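Local atomic coordinates of cortical-lytic enzyme (Clostridium perfringens, PDB entry 5JIP), a protein that probably acts as a lysozyme-type muramidase of glycoside hydrolase family 25, hydrolysing spore cortex peptidoglycan during germination. Residues 245-250 with 294-299; 264-269 with 281-286. One frame throughout, in Å; residues are numbered along the deposited sequence.

Interaction 1 (245-250 with 294-299)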
loop_
_atom_site.group_PDB
_atom_site.type_symbol
_atom_site.label_atom_id
_atom_site.label_comp_id
_atom_site.label_asym_id
_atom_site.label_seq_id
_atom_site.Cartn_x
_atom_site.Cartn_y
_atom_site.Cartn_z
ATOM N N ASN A 245 11.381 -16.415 -22.837
ATOM C CA ASN A 245 12.128 -15.204 -22.538
ATOM C C ASN A 245 11.681 -14.576 -21.225
ATOM O O ASN A 245 11.868 -13.375 -21.020
ATOM C CB ASN A 245 12.010 -14.195 -23.683
ATOM C CG ASN A 245 13.246 -13.320 -23.798
ATOM O OD1 ASN A 245 14.377 -13.812 -23.708
ATOM N ND2 ASN A 245 13.041 -12.019 -23.964
ATOM N N LYS A 246 11.118 -15.374 -20.320
ATOM C CA LYS A 246 10.478 -14.847 -19.121
ATOM C C LYS A 246 11.059 -15.505 -17.874
ATOM O O LYS A 246 11.479 -16.663 -17.902
ATOM C CB LYS A 246 8.973 -15.060 -19.203
ATOM C CG LYS A 246 8.320 -14.241 -20.358
ATOM C CD LYS A 246 6.936 -14.778 -20.745
ATOM C CE LYS A 246 6.185 -13.871 -21.764
ATOM N NZ LYS A 246 7.084 -12.943 -22.476
ATOM N N ILE A 247 11.098 -14.738 -16.783
ATOM C CA ILE A 247 11.384 -15.263 -15.456
ATOM C C ILE A 247 10.075 -15.348 -14.690
ATOM O O ILE A 247 9.369 -14.345 -14.532
ATOM C CB ILE A 247 12.405 -14.396 -14.708
ATOM C CG1 ILE A 247 13.651 -14.187 -15.573
ATOM C CG2 ILE A 247 12.809 -15.089 -13.408
ATOM C CD1 ILE A 247 14.608 -13.159 -15.045
ATOM N N PHE A 248 9.742 -16.548 -14.224
ATOM C CA PHE A 248 8.520 -16.794 -13.464
ATOM C C PHE A 248 8.906 -16.874 -11.991
ATOM O O PHE A 248 9.629 -17.786 -11.587
ATOM C CB PHE A 248 7.847 -18.084 -13.936
ATOM C CG PHE A 248 7.318 -17.996 -15.338
ATOM C CD1 PHE A 248 8.171 -18.132 -16.423
ATOM C CD2 PHE A 248 5.969 -17.762 -15.567
ATOM C CE1 PHE A 248 7.682 -18.041 -17.724
ATOM C CE2 PHE A 248 5.473 -17.662 -16.856
ATOM C CZ PHE A 248 6.325 -17.803 -17.941
ATOM N N VAL A 249 8.435 -15.920 -11.194
ATOM C CA VAL A 249 8.812 -15.815 -9.786
ATOM C C VAL A 249 7.577 -16.018 -8.924
ATOM O O VAL A 249 6.498 -15.505 -9.234
ATOM C CB VAL A 249 9.473 -14.450 -9.478
ATOM C CG1 VAL A 249 9.995 -14.422 -8.042
ATOM C CG2 VAL A 249 10.593 -14.144 -10.481
ATOM N N ASN A 250 7.732 -16.761 -7.829
ATOM C CA ASN A 250 6.609 -16.932 -6.916
ATOM C C ASN A 250 7.134 -17.008 -5.490
ATOM O O ASN A 250 8.333 -17.211 -5.255
ATOM C CB ASN A 250 5.760 -18.166 -7.271
ATOM C CG ASN A 250 6.436 -19.468 -6.913
ATOM O OD1 ASN A 250 7.376 -19.906 -7.578
ATOM N ND2 ASN A 250 5.936 -20.111 -5.882
ATOM N N LYS A 294 25.324 -16.507 -17.316
ATOM C CA LYS A 294 25.685 -15.965 -16.013
ATOM C C LYS A 294 24.519 -16.094 -15.033
ATOM O O LYS A 294 23.356 -15.960 -15.423
ATOM C CB LYS A 294 26.076 -14.498 -16.135
ATOM N N PRO A 295 24.806 -16.343 -13.750
ATOM C CA PRO A 295 23.730 -16.436 -12.761
ATOM C C PRO A 295 22.893 -15.167 -12.720
ATOM O O PRO A 295 23.356 -14.079 -13.067
ATOM C CB PRO A 295 24.477 -16.649 -11.440
ATOM C CG PRO A 295 25.758 -17.236 -11.823
ATOM C CD PRO A 295 26.119 -16.610 -13.141
ATOM N N ILE A 296 21.634 -15.330 -12.307
ATOM C CA ILE A 296 20.672 -14.238 -12.207
ATOM C C ILE A 296 20.153 -14.217 -10.781
ATOM O O ILE A 296 19.661 -15.234 -10.281
ATOM C CB ILE A 296 19.517 -14.397 -13.202
ATOM C CG1 ILE A 296 20.050 -14.364 -14.647
ATOM C CG2 ILE A 296 18.468 -13.287 -13.002
ATOM C CD1 ILE A 296 19.029 -14.826 -15.694
ATOM N N LYS A 297 20.255 -13.066 -10.128
ATOM C CA LYS A 297 19.765 -12.916 -8.764
ATOM C C LYS A 297 18.360 -12.330 -8.777
ATOM O O LYS A 297 18.144 -11.197 -9.242
ATOM C CB LYS A 297 20.677 -12.042 -7.906
ATOM C CG LYS A 297 20.190 -12.011 -6.446
ATOM C CD LYS A 297 21.095 -11.199 -5.508
ATOM C CE LYS A 297 21.103 -9.749 -5.882
ATOM N NZ LYS A 297 21.584 -8.912 -4.731
ATOM N N ILE A 298 17.425 -13.091 -8.238
ATOM C CA ILE A 298 16.077 -12.616 -7.980
ATOM C C ILE A 298 15.995 -12.279 -6.495
ATOM O O ILE A 298 16.412 -13.075 -5.644
ATOM C CB ILE A 298 15.034 -13.676 -8.366
ATOM C CG1 ILE A 298 15.200 -14.128 -9.833
ATOM C CG2 ILE A 298 13.627 -13.144 -8.109
ATOM C CD1 ILE A 298 14.962 -13.036 -10.894
ATOM N N SER A 299 15.493 -11.090 -6.169
ATOM C CA SER A 299 15.330 -10.730 -4.767
ATOM C C SER A 299 14.005 -10.005 -4.567
ATOM O O SER A 299 13.421 -9.446 -5.505
ATOM C CB SER A 299 16.478 -9.856 -4.260
ATOM O OG SER A 299 16.567 -8.684 -5.022
#
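Ile247 and Ile298 meet tip to tip, CG2 of Ile247 lying 3.9 Å from CD1 of Ile298. Ile298 divides its two branches between two neighbours: its CG2 is anti to the backbone N (chi1 -55° places CG1 beside that N) and lies 3.9 Å from CG1 of Val249, while CG1 carries CD1 to Ile247. Val249 and Ile298 pass alongside each other rather than end on, and CG2 of Val249 stays almost as close to the same methyl. Looser packing, 4.4 Å from Ile247 CD1 to Ile296 CG2, extends the apolar strip. No hydrogen bond joins the two segments, whose strands 246-250 and 296-299 run 9.5 Å apart at 34°. They belong to different antiparallel sheets, of three and four strands, facing each other in a beta sandwich whose strand order matches the fibronectin type III fold. Leu318 of strand 314-318 and Ile242 of strand 239-243 close in beside the isoleucines. Polar side chains of the two segments take partners outside the contact: Lys297 NZ forms a salt bridge with Asp268, and Asn250 OD1 accepts a hydrogen bond from Asn239 ND2. On the outer side of the three-stranded sheet, Phe248 and Tyr241 meet with nearly parallel rings.

Interaction 2 (264-269 with 281-286)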
loop_
_atom_site.group_PDB
_atom_site.type_symbol
_atom_site.label_atom_id
_atom_site.label_comp_id
_atom_site.label_asym_id
_atom_site.label_seq_id
_atom_site.Cartn_x
_atom_site.Cartn_y
_atom_site.Cartn_z
ATOM N N VAL A 264 10.118 -6.497 -6.350
ATOM C CA VAL A 264 10.949 -7.579 -6.878
ATOM C C VAL A 264 12.057 -6.985 -7.731
ATOM O O VAL A 264 11.848 -5.996 -8.454
ATOM C CB VAL A 264 10.110 -8.578 -7.696
ATOM C CG1 VAL A 264 10.995 -9.642 -8.335
ATOM C CG2 VAL A 264 9.055 -9.213 -6.789
ATOM N N PHE A 265 13.229 -7.608 -7.659
ATOM C CA PHE A 265 14.426 -7.103 -8.321
ATOM C C PHE A 265 15.140 -8.217 -9.072
ATOM O O PHE A 265 15.175 -9.365 -8.609
ATOM C CB PHE A 265 15.379 -6.507 -7.313
ATOM C CG PHE A 265 14.781 -5.376 -6.500
ATOM C CD1 PHE A 265 14.046 -5.637 -5.346
ATOM C CD2 PHE A 265 14.963 -4.055 -6.897
ATOM C CE1 PHE A 265 13.499 -4.590 -4.598
ATOM C CE2 PHE A 265 14.407 -2.996 -6.167
ATOM C CZ PHE A 265 13.687 -3.261 -5.014
ATOM N N VAL A 266 15.725 -7.852 -10.216
ATOM C CA VAL A 266 16.577 -8.737 -11.011
ATOM C C VAL A 266 17.975 -8.128 -11.027
ATOM O O VAL A 266 18.163 -7.010 -11.531
ATOM C CB VAL A 266 16.045 -8.924 -12.441
ATOM C CG1 VAL A 266 17.045 -9.766 -13.257
ATOM C CG2 VAL A 266 14.660 -9.560 -12.448
ATOM N N ASN A 267 18.947 -8.857 -10.472
ATOM C CA ASN A 267 20.289 -8.327 -10.287
ATOM C C ASN A 267 20.200 -6.906 -9.731
ATOM O O ASN A 267 20.865 -5.995 -10.233
ATOM C CB ASN A 267 21.071 -8.346 -11.604
ATOM C CG ASN A 267 21.308 -9.753 -12.144
ATOM O OD1 ASN A 267 21.402 -10.721 -11.385
ATOM N ND2 ASN A 267 21.416 -9.863 -13.452
ATOM N N ASP A 268 19.342 -6.695 -8.731
ATOM C CA ASP A 268 19.202 -5.433 -8.002
ATOM C C ASP A 268 18.538 -4.339 -8.823
ATOM O O ASP A 268 18.395 -3.204 -8.326
ATOM C CB ASP A 268 20.553 -4.907 -7.482
ATOM C CG ASP A 268 21.219 -5.875 -6.503
ATOM O OD1 ASP A 268 20.503 -6.543 -5.730
ATOM O OD2 ASP A 268 22.462 -5.984 -6.512
ATOM N N ASN A 269 18.143 -4.615 -10.053
ATOM C CA ASN A 269 17.364 -3.673 -10.822
ATOM C C ASN A 269 15.899 -3.934 -10.546
ATOM O O ASN A 269 15.465 -5.086 -10.464
ATOM C CB ASN A 269 17.649 -3.803 -12.317
ATOM C CG ASN A 269 19.105 -3.559 -12.646
ATOM O OD1 ASN A 269 19.828 -4.470 -13.054
ATOM N ND2 ASN A 269 19.546 -2.332 -12.444
ATOM N N ILE A 281 5.039 -12.968 -10.008
ATOM C CA ILE A 281 5.245 -11.978 -11.056
ATOM C C ILE A 281 5.939 -12.686 -12.213
ATOM O O ILE A 281 6.770 -13.579 -12.014
ATOM C CB ILE A 281 6.072 -10.759 -10.577
ATOM C CG1 ILE A 281 6.139 -9.695 -11.676
ATOM C CG2 ILE A 281 7.460 -11.188 -10.191
ATOM C CD1 ILE A 281 6.896 -8.386 -11.312
ATOM N N VAL A 282 5.571 -12.313 -13.426
ATOM C CA VAL A 282 6.229 -12.804 -14.627
ATOM C C VAL A 282 7.031 -11.646 -15.179
ATOM O O VAL A 282 6.478 -10.572 -15.423
ATOM C CB VAL A 282 5.216 -13.317 -15.659
ATOM C CG1 VAL A 282 5.949 -13.977 -16.826
ATOM C CG2 VAL A 282 4.205 -14.244 -14.994
ATOM N N ILE A 283 8.326 -11.852 -15.358
ATOM C CA ILE A 283 9.259 -10.787 -15.703
ATOM C C ILE A 283 9.798 -11.049 -17.097
ATOM O O ILE A 283 10.308 -12.142 -17.377
ATOM C CB ILE A 283 10.417 -10.696 -14.700
ATOM C CG1 ILE A 283 9.876 -10.425 -13.300
ATOM C CG2 ILE A 283 11.407 -9.617 -15.120
ATOM C CD1 ILE A 283 10.959 -10.467 -12.237
ATOM N N ASP A 284 9.726 -10.029 -17.950
ATOM C CA ASP A 284 10.284 -10.083 -19.295
ATOM C C ASP A 284 11.796 -9.887 -19.233
ATOM O O ASP A 284 12.274 -8.826 -18.808
ATOM C CB ASP A 284 9.606 -9.014 -20.159
ATOM C CG ASP A 284 9.933 -9.146 -21.630
ATOM O OD1 ASP A 284 11.073 -9.526 -21.957
ATOM O OD2 ASP A 284 9.046 -8.860 -22.460
ATOM N N LYS A 285 12.550 -10.909 -19.676
ATOM C CA LYS A 285 14.010 -10.899 -19.555
ATOM C C LYS A 285 14.664 -9.801 -20.374
ATOM O O LYS A 285 15.762 -9.342 -20.021
ATOM C CB LYS A 285 14.585 -12.238 -20.003
ATOM C CG LYS A 285 14.469 -13.340 -18.995
ATOM C CD LYS A 285 14.842 -14.677 -19.626
ATOM C CE LYS A 285 16.335 -14.774 -19.858
ATOM N NZ LYS A 285 16.733 -16.121 -20.354
ATOM N N SER A 286 14.031 -9.399 -21.476
ATOM C CA SER A 286 14.633 -8.429 -22.384
ATOM C C SER A 286 14.811 -7.068 -21.739
ATOM O O SER A 286 15.588 -6.254 -22.242
ATOM C CB SER A 286 13.769 -8.285 -23.627
ATOM O OG SER A 286 12.538 -7.695 -23.294
#
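Val264 faces Ile281 and Val266 faces Ile283 across the sandwich, with CA-CA distances of 8.3 and 8.9 Å, and strands 264-266 and 281-284 are inclined at 30°, too far apart for backbone pairing. Ile283 makes two of the three side-chain contacts, both through its CD1 methyl. Its extended chain, chi1 -60° with the outer torsion near 180°, carries CD1 out to where both valines can touch it, Val266 CG2 at 3.8 Å and Val264 CG1 at 4.0 Å, in directions roughly at right angles. Val266 is met tip to tip, whereas Val264 is crossed at a slant. A second, lighter touch joins CG2 of Val264 to CG2 of Ile281 at 4.2 Å. Ala271 of strand 269-275 and Phe288 pack beside Ile283.

Both segments end in turns. Val266 to Asn269 form a type I' turn with reciprocal backbone hydrogen bonds, the tight two-residue reversal that links strand 259-266 to strand 269-275; Asn267 OD1 also accepts from the backbone N of Lys297. On the other segment, Asp284 makes an Asx turn: its OD1 takes the backbone N of Ser286 (3.0 Å), near the carboxylate plane on the anti side, and Ser286 OG (2.7 Å) from farther above the same face. These two bonds hold the carboxylate over the start of the 3-10 segment.

Across the interface itself there is no polar link, and the 148 Å² buried between the segments comes from branched aliphatic side chains, so cohesion here rests on dispersion and the exclusion of water rather than on directional bonds.

Interactions 1 and 2 are adjacent patches of one sandwich interior, their centres 6 Å apart, and the loop closed by interaction 1 contains interaction 2 along the chain. Each joins the three-stranded sheet to the four-stranded one, and within each sheet the two contacts occupy neighbouring antiparallel strands. Probable backbone hydrogen bonds tie them together on both sides: Ile247 N to Ile283 O at 2.8 Å, and Asn267 N to Lys297 O, also at 2.8 Å. Side chains add to this where Ile247 CG1 packs 3.6 Å from Lys285 CG. Both patches lie away from the magnesium site formed by Asp227, Met230, Asp258 and Asp304.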